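Local structure of thymidylate synthase thyX (Helicobacter pylori, 3AH5) at residues C5-P10 and Y56-I61; L38-G43 and Q199-D204; V126-N131 and A149-Y154. The protein catalyses the reductive methylation of dUMP to dTMP, using methylenetetrahydrofolate as methyl donor and NAD(P)H with bound FAD as reductant, and works as a homotetramer. All coordinates share one frame; numbering follows the deposited sequence.

Contact 1 (C5-P10 and Y56-I61); sequences CKHYTP and YYNFEI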
loop_
_atom_site.group_PDB
_atom_site.type_symbol
_atom_site.label_atom_id
_atom_site.label_comp_id
_atom_site.label_asym_id
_atom_site.label_seq_id
_atom_site.Cartn_x
_atom_site.Cartn_y
_atom_site.Cartn_z
ATOM N N CYS A 5 -8.402 19.078 12.545
ATOM C CA CYS A 5 -7.064 18.617 12.209
ATOM C C CYS A 5 -6.271 18.754 13.508
ATOM O O CYS A 5 -5.918 19.862 13.922
ATOM C CB CYS A 5 -6.427 19.468 11.108
ATOM S SG CYS A 5 -4.665 19.069 10.826
ATOM N N LYS A 6 -6.014 17.617 14.148
ATOM C CA LYS A 6 -5.305 17.563 15.418
ATOM C C LYS A 6 -3.811 17.833 15.307
ATOM O O LYS A 6 -3.208 18.390 16.217
ATOM C CB LYS A 6 -5.557 16.201 16.070
ATOM C CG LYS A 6 -7.001 16.030 16.531
ATOM C CD LYS A 6 -7.482 14.586 16.460
ATOM C CE LYS A 6 -6.721 13.663 17.383
ATOM N NZ LYS A 6 -7.363 12.321 17.431
ATOM N N HIS A 7 -3.211 17.434 14.193
ATOM C CA HIS A 7 -1.790 17.666 13.996
ATOM C C HIS A 7 -1.431 17.604 12.520
ATOM O O HIS A 7 -2.138 16.987 11.718
ATOM C CB HIS A 7 -0.966 16.624 14.756
ATOM C CG HIS A 7 0.489 16.969 14.871
ATOM N ND1 HIS A 7 0.980 17.822 15.836
ATOM C CD2 HIS A 7 1.553 16.608 14.116
ATOM C CE1 HIS A 7 2.282 17.972 15.669
ATOM N NE2 HIS A 7 2.655 17.247 14.631
ATOM N N TYR A 8 -0.338 18.264 12.161
ATOM C CA TYR A 8 0.136 18.246 10.789
ATOM C C TYR A 8 1.635 18.480 10.735
ATOM O O TYR A 8 2.216 19.134 11.605
ATOM C CB TYR A 8 -0.585 19.285 9.926
ATOM C CG TYR A 8 -0.466 20.716 10.403
ATOM C CD1 TYR A 8 -1.381 21.249 11.314
ATOM C CD2 TYR A 8 0.550 21.546 9.924
ATOM C CE1 TYR A 8 -1.291 22.567 11.731
ATOM C CE2 TYR A 8 0.651 22.861 10.334
ATOM C CZ TYR A 8 -0.272 23.368 11.234
ATOM O OH TYR A 8 -0.194 24.686 11.617
ATOM N N THR A 9 2.250 17.917 9.704
ATOM C CA THR A 9 3.679 18.026 9.485
ATOM C C THR A 9 4.024 19.397 8.905
ATOM O O THR A 9 3.370 19.864 7.974
ATOM C CB THR A 9 4.150 16.937 8.502
ATOM O OG1 THR A 9 3.714 15.653 8.964
ATOM C CG2 THR A 9 5.667 16.938 8.391
ATOM N N PRO A 10 5.052 20.062 9.456
ATOM C CA PRO A 10 5.447 21.380 8.950
ATOM C C PRO A 10 5.742 21.344 7.447
ATOM O O PRO A 10 6.368 20.408 6.947
ATOM C CB PRO A 10 6.683 21.709 9.785
ATOM C CG PRO A 10 6.370 21.062 11.100
ATOM C CD PRO A 10 5.824 19.710 10.662
ATOM N N TYR A 56 1.994 14.781 6.621
ATOM C CA TYR A 56 0.965 13.967 7.262
ATOM C C TYR A 56 -0.042 14.869 7.982
ATOM O O TYR A 56 0.283 15.997 8.361
ATOM C CB TYR A 56 1.631 13.018 8.259
ATOM C CG TYR A 56 0.927 11.691 8.472
ATOM C CD1 TYR A 56 0.516 10.912 7.387
ATOM C CD2 TYR A 56 0.744 11.178 9.758
ATOM C CE1 TYR A 56 -0.050 9.660 7.575
ATOM C CE2 TYR A 56 0.183 9.924 9.958
ATOM C CZ TYR A 56 -0.207 9.166 8.860
ATOM O OH TYR A 56 -0.696 7.892 9.052
ATOM N N TYR A 57 -1.261 14.366 8.169
ATOM C CA TYR A 57 -2.316 15.125 8.823
ATOM C C TYR A 57 -3.131 14.219 9.740
ATOM O O TYR A 57 -3.656 13.192 9.306
ATOM C CB TYR A 57 -3.232 15.739 7.762
ATOM C CG TYR A 57 -2.518 16.674 6.807
ATOM C CD1 TYR A 57 -2.209 17.984 7.181
ATOM C CD2 TYR A 57 -2.128 16.238 5.534
ATOM C CE1 TYR A 57 -1.529 18.838 6.314
ATOM C CE2 TYR A 57 -1.447 17.083 4.660
ATOM C CZ TYR A 57 -1.150 18.382 5.058
ATOM O OH TYR A 57 -0.470 19.218 4.202
ATOM N N ASN A 58 -3.230 14.596 11.010
ATOM C CA ASN A 58 -3.993 13.811 11.976
ATOM C C ASN A 58 -5.311 14.523 12.217
ATOM O O ASN A 58 -5.340 15.630 12.768
ATOM C CB ASN A 58 -3.221 13.684 13.287
ATOM C CG ASN A 58 -1.859 13.041 13.102
ATOM O OD1 ASN A 58 -1.753 11.872 12.713
ATOM N ND2 ASN A 58 -0.802 13.807 13.377
ATOM N N PHE A 59 -6.397 13.888 11.789
ATOM C CA PHE A 59 -7.731 14.453 11.930
ATOM C C PHE A 59 -8.559 13.643 12.909
ATOM O O PHE A 59 -8.185 12.542 13.308
ATOM C CB PHE A 59 -8.493 14.405 10.598
ATOM C CG PHE A 59 -7.872 15.193 9.483
ATOM C CD1 PHE A 59 -8.073 16.568 9.384
ATOM C CD2 PHE A 59 -7.167 14.546 8.477
ATOM C CE1 PHE A 59 -7.588 17.287 8.286
ATOM C CE2 PHE A 59 -6.678 15.255 7.383
ATOM C CZ PHE A 59 -6.892 16.630 7.288
ATOM N N GLU A 60 -9.706 14.210 13.262
ATOM C CA GLU A 60 -10.692 13.567 14.118
ATOM C C GLU A 60 -11.993 13.815 13.367
ATOM O O GLU A 60 -12.221 14.916 12.871
ATOM C CB GLU A 60 -10.756 14.218 15.499
ATOM C CG GLU A 60 -11.937 13.725 16.327
ATOM C CD GLU A 60 -11.865 14.152 17.784
ATOM O OE1 GLU A 60 -10.930 13.716 18.498
ATOM O OE2 GLU A 60 -12.745 14.924 18.215
ATOM N N ILE A 61 -12.835 12.798 13.245
ATOM C CA ILE A 61 -14.090 12.979 12.523
ATOM C C ILE A 61 -15.292 12.587 13.371
ATOM O O ILE A 61 -15.398 11.453 13.833
ATOM C CB ILE A 61 -14.104 12.166 11.207
ATOM C CG1 ILE A 61 -12.908 12.567 10.341
ATOM C CG2 ILE A 61 -15.389 12.431 10.445
ATOM C CD1 ILE A 61 -12.775 11.770 9.060
#
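The carbonyl oxygen of Asn58 faces two successive amides. His7 N makes the sound bond, in the carbonyl plane and on a lone pair, 3.1 Å from Asn58 O, while Lys6 N crowds the same oxygen in a weak and somewhat doubtful one. Two residues thus oppose one, shifting the antiparallel register by a residue. Asn58 N answers with a nearly straight bond (173°) of 2.7 Å to His7 O. Farther along, Thr9 N binds Tyr56 O, and the threonine hydroxyl takes over where the strand gives out: OG1 stands beside its own backbone N (chi1 -53°) and accepts from Tyr56 N, OG1 to N 3.0 Å. A hydroxyl on a short branch suits this place, prolonging the ladder without a further strand residue.

Cys5, Tyr8, Tyr57 and Phe59 share one face of the sheet. Cys5 CB packs on Phe59 CE1 at 3.8 Å, and its small sulfur sits obliquely over that ring. Tyr8 offers its CB to Tyr57 CD1 at 3.4 Å; its ring turns from strand 56-61 and meets His198 edge-to-face, the same histidine that Tyr57 OH bonds. The long Lys6 chain lays CD against Glu60 CB, and its ammonium makes a long ion pair with the carboxylate. On the face of His7 and Asn58, His7 NE2 bonds His7 NE2 of the second subunit. The Tyr56 rings of the two subunits also stack. Lys6 and His7 opposite Asn58 make a classic beta bulge in the pairing of strand 2-8, outermost in this chain, with strand 56-65 of the antiparallel ThyX sheet, at a subunit interface.

Contact 2 (L38-G43 and Q199-D204); sequences LIHRVG and QYLFED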
loop_
_atom_site.group_PDB
_atom_site.type_symbol
_atom_site.label_atom_id
_atom_site.label_comp_id
_atom_site.label_asym_id
_atom_site.label_seq_id
_atom_site.Cartn_x
_atom_site.Cartn_y
_atom_site.Cartn_z
ATOM N N LEU A 38 7.802 25.820 -4.442
ATOM C CA LEU A 38 8.475 24.633 -4.956
ATOM C C LEU A 38 7.624 23.382 -4.729
ATOM O O LEU A 38 7.425 22.581 -5.648
ATOM C CB LEU A 38 9.838 24.476 -4.269
ATOM C CG LEU A 38 10.746 23.304 -4.659
ATOM C CD1 LEU A 38 11.136 23.388 -6.128
ATOM C CD2 LEU A 38 11.988 23.343 -3.782
ATOM N N ILE A 39 7.117 23.226 -3.508
ATOM C CA ILE A 39 6.288 22.076 -3.151
ATOM C C ILE A 39 5.088 21.926 -4.089
ATOM O O ILE A 39 4.664 20.815 -4.405
ATOM C CB ILE A 39 5.777 22.201 -1.695
ATOM C CG1 ILE A 39 6.962 22.166 -0.731
ATOM C CG2 ILE A 39 4.805 21.075 -1.368
ATOM C CD1 ILE A 39 6.577 22.343 0.712
ATOM N N HIS A 40 4.552 23.053 -4.542
ATOM C CA HIS A 40 3.395 23.054 -5.427
ATOM C C HIS A 40 3.758 22.808 -6.887
ATOM O O HIS A 40 2.978 22.222 -7.630
ATOM C CB HIS A 40 2.648 24.382 -5.285
ATOM C CG HIS A 40 1.441 24.499 -6.160
ATOM N ND1 HIS A 40 1.522 24.807 -7.501
ATOM C CD2 HIS A 40 0.125 24.334 -5.890
ATOM C CE1 HIS A 40 0.308 24.828 -8.020
ATOM N NE2 HIS A 40 -0.558 24.544 -7.064
ATOM N N ARG A 41 4.945 23.250 -7.291
ATOM C CA ARG A 41 5.398 23.078 -8.668
ATOM C C ARG A 41 5.892 21.657 -8.928
ATOM O O ARG A 41 5.560 21.051 -9.950
ATOM C CB ARG A 41 6.531 24.055 -8.976
ATOM C CG ARG A 41 6.800 24.251 -10.460
ATOM C CD ARG A 41 8.145 24.919 -10.668
ATOM N NE ARG A 41 9.237 23.950 -10.593
ATOM C CZ ARG A 41 10.485 24.244 -10.241
ATOM N NH1 ARG A 41 10.812 25.490 -9.918
ATOM N NH2 ARG A 41 11.412 23.293 -10.228
ATOM N N VAL A 42 6.695 21.136 -8.005
ATOM C CA VAL A 42 7.242 19.791 -8.140
ATOM C C VAL A 42 6.271 18.744 -7.607
ATOM O O VAL A 42 6.020 17.721 -8.255
ATOM C CB VAL A 42 8.591 19.663 -7.388
ATOM C CG1 VAL A 42 9.098 18.228 -7.453
ATOM C CG2 VAL A 42 9.613 20.607 -8.001
ATOM N N GLY A 43 5.733 19.014 -6.420
ATOM C CA GLY A 43 4.792 18.100 -5.799
ATOM C C GLY A 43 3.618 17.751 -6.691
ATOM O O GLY A 43 3.048 16.665 -6.566
ATOM N N GLN A 199 -3.431 24.783 2.601
ATOM C CA GLN A 199 -4.537 24.663 1.665
ATOM C C GLN A 199 -4.233 24.865 0.180
ATOM O O GLN A 199 -4.918 24.297 -0.673
ATOM C CB GLN A 199 -5.679 25.586 2.099
ATOM C CG GLN A 199 -6.267 25.215 3.459
ATOM C CD GLN A 199 -7.452 26.085 3.856
ATOM O OE1 GLN A 199 -7.390 27.314 3.778
ATOM N NE2 GLN A 199 -8.532 25.450 4.297
ATOM N N TYR A 200 -3.207 25.646 -0.140
ATOM C CA TYR A 200 -2.871 25.899 -1.540
ATOM C C TYR A 200 -2.419 24.630 -2.265
ATOM O O TYR A 200 -2.380 24.580 -3.499
ATOM C CB TYR A 200 -1.781 26.969 -1.637
ATOM C CG TYR A 200 -0.384 26.477 -1.337
ATOM C CD1 TYR A 200 0.552 26.324 -2.357
ATOM C CD2 TYR A 200 0.017 26.212 -0.029
ATOM C CE1 TYR A 200 1.857 25.928 -2.085
ATOM C CE2 TYR A 200 1.321 25.815 0.256
ATOM C CZ TYR A 200 2.235 25.677 -0.774
ATOM O OH TYR A 200 3.530 25.298 -0.488
ATOM N N LEU A 201 -2.078 23.609 -1.485
ATOM C CA LEU A 201 -1.634 22.325 -2.017
ATOM C C LEU A 201 -2.822 21.419 -2.318
ATOM O O LEU A 201 -2.659 20.355 -2.910
ATOM C CB LEU A 201 -0.741 21.631 -0.994
ATOM C CG LEU A 201 0.769 21.552 -1.198
ATOM C CD1 LEU A 201 1.272 22.729 -1.992
ATOM C CD2 LEU A 201 1.434 21.476 0.169
ATOM N N PHE A 202 -4.016 21.846 -1.919
ATOM C CA PHE A 202 -5.211 21.030 -2.110
ATOM C C PHE A 202 -6.367 21.719 -2.821
ATOM O O PHE A 202 -7.318 21.062 -3.233
ATOM C CB PHE A 202 -5.703 20.531 -0.743
ATOM C CG PHE A 202 -4.663 19.800 0.042
ATOM C CD1 PHE A 202 -4.373 18.471 -0.234
ATOM C CD2 PHE A 202 -3.945 20.450 1.035
ATOM C CE1 PHE A 202 -3.371 17.790 0.475
ATOM C CE2 PHE A 202 -2.944 19.789 1.749
ATOM C CZ PHE A 202 -2.655 18.453 1.468
ATOM N N GLU A 203 -6.295 23.034 -2.959
ATOM C CA GLU A 203 -7.371 23.787 -3.595
ATOM C C GLU A 203 -7.854 23.273 -4.941
ATOM O O GLU A 203 -9.054 23.119 -5.149
ATOM C CB GLU A 203 -6.967 25.244 -3.763
ATOM C CG GLU A 203 -6.800 25.989 -2.475
ATOM C CD GLU A 203 -6.834 27.478 -2.693
ATOM O OE1 GLU A 203 -7.900 27.983 -3.121
ATOM O OE2 GLU A 203 -5.800 28.136 -2.443
ATOM N N ASP A 204 -6.926 23.029 -5.859
ATOM C CA ASP A 204 -7.292 22.559 -7.191
ATOM C C ASP A 204 -7.961 21.189 -7.201
ATOM O O ASP A 204 -8.515 20.773 -8.219
ATOM C CB ASP A 204 -6.067 22.554 -8.106
ATOM C CG ASP A 204 -5.468 23.941 -8.285
ATOM O OD1 ASP A 204 -6.249 24.900 -8.456
ATOM O OD2 ASP A 204 -4.223 24.074 -8.261
#
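Apolar contact carries the middle of this meeting, where Ile39 and Leu201 cross at about a right angle. Ile39 CG2 touches Leu201 CD2 at 3.7 Å, and Leu201 CD1 comes within 3.9 Å of His40 CB. The branched ends let one leucine meet two consecutive residues of the helix, and that same CD1 lies over one face of the Tyr200 ring, toward its rim, so that leucine and tyrosine present a joint surface to the helix.

The Tyr200 ring packs on the aliphatic part of His40. The two side chains run alongside one another with their ends pointing opposite ways, bringing Tyr200 CE1 to 3.6 Å from His40 CB. The phenol reaches on past Ile39, and its hydroxyl is bonded to Lys36 O, one turn earlier in the helix; a tyrosine is long enough to pack on the helix and fasten to its backbone as well.

Polar approaches gather at the edge of the His40 imidazole, which CG, anti to the backbone N (chi1 180°), carries out toward 199-204. Tyr200 O lies 3.5 Å from His40 CD2, near the ring plane. Asp204 OD2 is also in that plane, 3.9 Å from His40 NE2, with the carboxylate turned 69° from the ring. This is too far for a hydrogen bond, though the negative charge may slightly favour a protonated imidazole.

Phe202 points the other way, onto helix 164-174, and Leu201 O bonds Gln168 NE2. The contact lays the irregular segment after helix 181-193 between helix 33-43 and helix 164-174, whose first residue, Ala164, belongs to the FAD site.

Contact 3 (V126-N131 and A149-Y154); sequences VLALEN and AMPESY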
loop_
_atom_site.group_PDB
_atom_site.type_symbol
_atom_site.label_atom_id
_atom_site.label_comp_id
_atom_site.label_asym_id
_atom_site.label_seq_id
_atom_site.Cartn_x
_atom_site.Cartn_y
_atom_site.Cartn_z
ATOM N N VAL A 126 -35.036 6.315 12.397
ATOM C CA VAL A 126 -35.363 6.355 13.819
ATOM C C VAL A 126 -36.104 5.082 14.227
ATOM O O VAL A 126 -35.967 4.598 15.356
ATOM C CB VAL A 126 -36.239 7.575 14.155
ATOM C CG1 VAL A 126 -36.569 7.590 15.644
ATOM C CG2 VAL A 126 -35.513 8.848 13.759
ATOM N N LEU A 127 -36.895 4.541 13.309
ATOM C CA LEU A 127 -37.622 3.323 13.612
ATOM C C LEU A 127 -36.592 2.209 13.744
ATOM O O LEU A 127 -36.716 1.330 14.597
ATOM C CB LEU A 127 -38.636 3.017 12.503
ATOM C CG LEU A 127 -40.108 3.339 12.806
ATOM C CD1 LEU A 127 -40.257 4.673 13.521
ATOM C CD2 LEU A 127 -40.883 3.344 11.495
ATOM N N ALA A 128 -35.557 2.261 12.916
ATOM C CA ALA A 128 -34.520 1.245 12.980
ATOM C C ALA A 128 -33.714 1.443 14.261
ATOM O O ALA A 128 -33.266 0.476 14.877
ATOM C CB ALA A 128 -33.616 1.342 11.761
ATOM N N LEU A 129 -33.534 2.698 14.662
ATOM C CA LEU A 129 -32.788 3.002 15.878
ATOM C C LEU A 129 -33.543 2.468 17.091
ATOM O O LEU A 129 -32.954 1.855 17.984
ATOM C CB LEU A 129 -32.588 4.511 16.024
ATOM C CG LEU A 129 -31.911 4.960 17.329
ATOM C CD1 LEU A 129 -30.476 4.432 17.362
ATOM C CD2 LEU A 129 -31.920 6.489 17.434
ATOM N N GLU A 130 -34.853 2.693 17.111
ATOM C CA GLU A 130 -35.687 2.240 18.212
ATOM C C GLU A 130 -35.634 0.726 18.307
ATOM O O GLU A 130 -35.370 0.181 19.384
ATOM C CB GLU A 130 -37.132 2.714 18.022
ATOM C CG GLU A 130 -38.109 2.269 19.115
ATOM C CD GLU A 130 -37.621 2.587 20.522
ATOM O OE1 GLU A 130 -36.837 3.543 20.690
ATOM O OE2 GLU A 130 -38.033 1.884 21.466
ATOM N N ASN A 131 -35.873 0.044 17.191
ATOM C CA ASN A 131 -35.830 -1.415 17.205
ATOM C C ASN A 131 -34.461 -1.911 17.668
ATOM O O ASN A 131 -34.359 -2.932 18.352
ATOM C CB ASN A 131 -36.154 -1.988 15.823
ATOM C CG ASN A 131 -37.633 -1.941 15.508
ATOM O OD1 ASN A 131 -38.469 -1.971 16.413
ATOM N ND2 ASN A 131 -37.969 -1.893 14.225
ATOM N N ALA A 149 -29.031 -5.216 13.066
ATOM C CA ALA A 149 -30.288 -4.498 12.837
ATOM C C ALA A 149 -30.069 -2.985 12.795
ATOM O O ALA A 149 -31.014 -2.210 12.604
ATOM C CB ALA A 149 -31.297 -4.846 13.935
ATOM N N MET A 150 -28.818 -2.579 12.977
ATOM C CA MET A 150 -28.446 -1.174 12.995
ATOM C C MET A 150 -28.459 -0.535 11.600
ATOM O O MET A 150 -27.887 -1.073 10.655
ATOM C CB MET A 150 -27.059 -1.047 13.645
ATOM C CG MET A 150 -26.408 0.330 13.584
ATOM S SD MET A 150 -24.782 0.348 14.426
ATOM C CE MET A 150 -23.854 -0.843 13.450
ATOM N N PRO A 151 -29.135 0.619 11.455
ATOM C CA PRO A 151 -29.216 1.329 10.169
ATOM C C PRO A 151 -27.898 2.018 9.846
ATOM O O PRO A 151 -27.204 2.473 10.747
ATOM C CB PRO A 151 -30.327 2.344 10.408
ATOM C CG PRO A 151 -30.129 2.701 11.858
ATOM C CD PRO A 151 -29.930 1.317 12.484
ATOM N N GLU A 152 -27.559 2.126 8.568
ATOM C CA GLU A 152 -26.305 2.770 8.213
ATOM C C GLU A 152 -26.301 4.267 8.499
ATOM O O GLU A 152 -25.277 4.929 8.343
ATOM C CB GLU A 152 -25.947 2.490 6.751
ATOM C CG GLU A 152 -25.791 1.005 6.468
ATOM C CD GLU A 152 -24.789 0.696 5.370
ATOM O OE1 GLU A 152 -24.798 1.380 4.329
ATOM O OE2 GLU A 152 -23.998 -0.251 5.550
ATOM N N SER A 153 -27.437 4.811 8.920
ATOM C CA SER A 153 -27.483 6.231 9.256
ATOM C C SER A 153 -26.871 6.403 10.650
ATOM O O SER A 153 -26.589 7.519 11.090
ATOM C CB SER A 153 -28.923 6.759 9.232
ATOM O OG SER A 153 -29.833 5.847 9.825
ATOM N N TYR A 154 -26.646 5.285 11.335
ATOM C CA TYR A 154 -26.060 5.331 12.670
ATOM C C TYR A 154 -24.711 6.043 12.620
ATOM O O TYR A 154 -23.903 5.793 11.726
ATOM C CB TYR A 154 -25.873 3.917 13.232
ATOM C CG TYR A 154 -25.793 3.895 14.740
ATOM C CD1 TYR A 154 -26.952 3.860 15.523
ATOM C CD2 TYR A 154 -24.563 3.967 15.392
ATOM C CE1 TYR A 154 -26.884 3.896 16.921
ATOM C CE2 TYR A 154 -24.485 4.008 16.789
ATOM C CZ TYR A 154 -25.646 3.971 17.545
ATOM O OH TYR A 154 -25.554 4.005 18.916
HETATM O O HOH W 1 -33.649 -1.972 13.332
#
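Ala128 and Pro151 form the centre of this buried contact. The methyl of Ala128 points at the proline and meets the ring broadly, with CB 3.7 Å from both Pro151 CB and Pro151 CG and scarcely farther from CD. Each residue suits the other: the alanine projects so little from the helix that the loop can come close, the alpha carbons being 6.0 Å apart, and the proline offers a compact apolar ring with no amide N-H to be satisfied against the helix.

Beside this pair the backbones are joined by a single water. It donates to Ala128 O at 2.9 Å and to Ala149 O at 2.7 Å, spending both of its protons on two carbonyl oxygens that stand 4.2 Å apart. Two acceptors that cannot bond each other are thereby reconciled inside a buried contact.

Leu129, the next residue of the helix, extends the apolar surface toward Tyr154. With CG anti to its backbone N (chi1 175°), the side chain reaches across to Tyr154 and places CD1 in the plane of the phenol ring, at its edge, 3.7 Å from Tyr154 CE1. The leucine branch runs roughly perpendicular to the tyrosine side chain, while the tyrosine hydroxyl is held by Glu91 OE2. Leu129 also packs on Phe98 and Ala109.

Pro151 to Tyr154 form a type I beta turn, with Tyr154 N bonded to Pro151 O, 2.9 Å. Within that turn, Glu152 makes a salt bridge to Arg66 of the third subunit. Helix 119-138 thus seats the turn that leads into strand 155-163, in the neighbourhood of the dUMP pocket: the nearest atoms of the Tyr154 side chain and a bound dUMP are about 8 Å apart.

In the fold
From the N terminus, strand 2-8 runs into helices 12-22 and 33-43 before strand 56-65 returns alongside it, closing the loop of contact 1. Contact 2 opens inside that loop, on helix 33-43, and closes only near the C terminus, so the two cross; they also touch, Tyr57 OH lying 3.5 Å from Phe202 CE2. Contact 3 follows contact 1 in series and is nested within the long loop of contact 2. It closes a short excursion between helix 119-138 and the approach to strand 155-163. Contacts 2 and 3 lie on opposite sides of the chain's centre, their own centres about 42 Å apart, with the sheet of contact 1 between the two helical regions they join to loops.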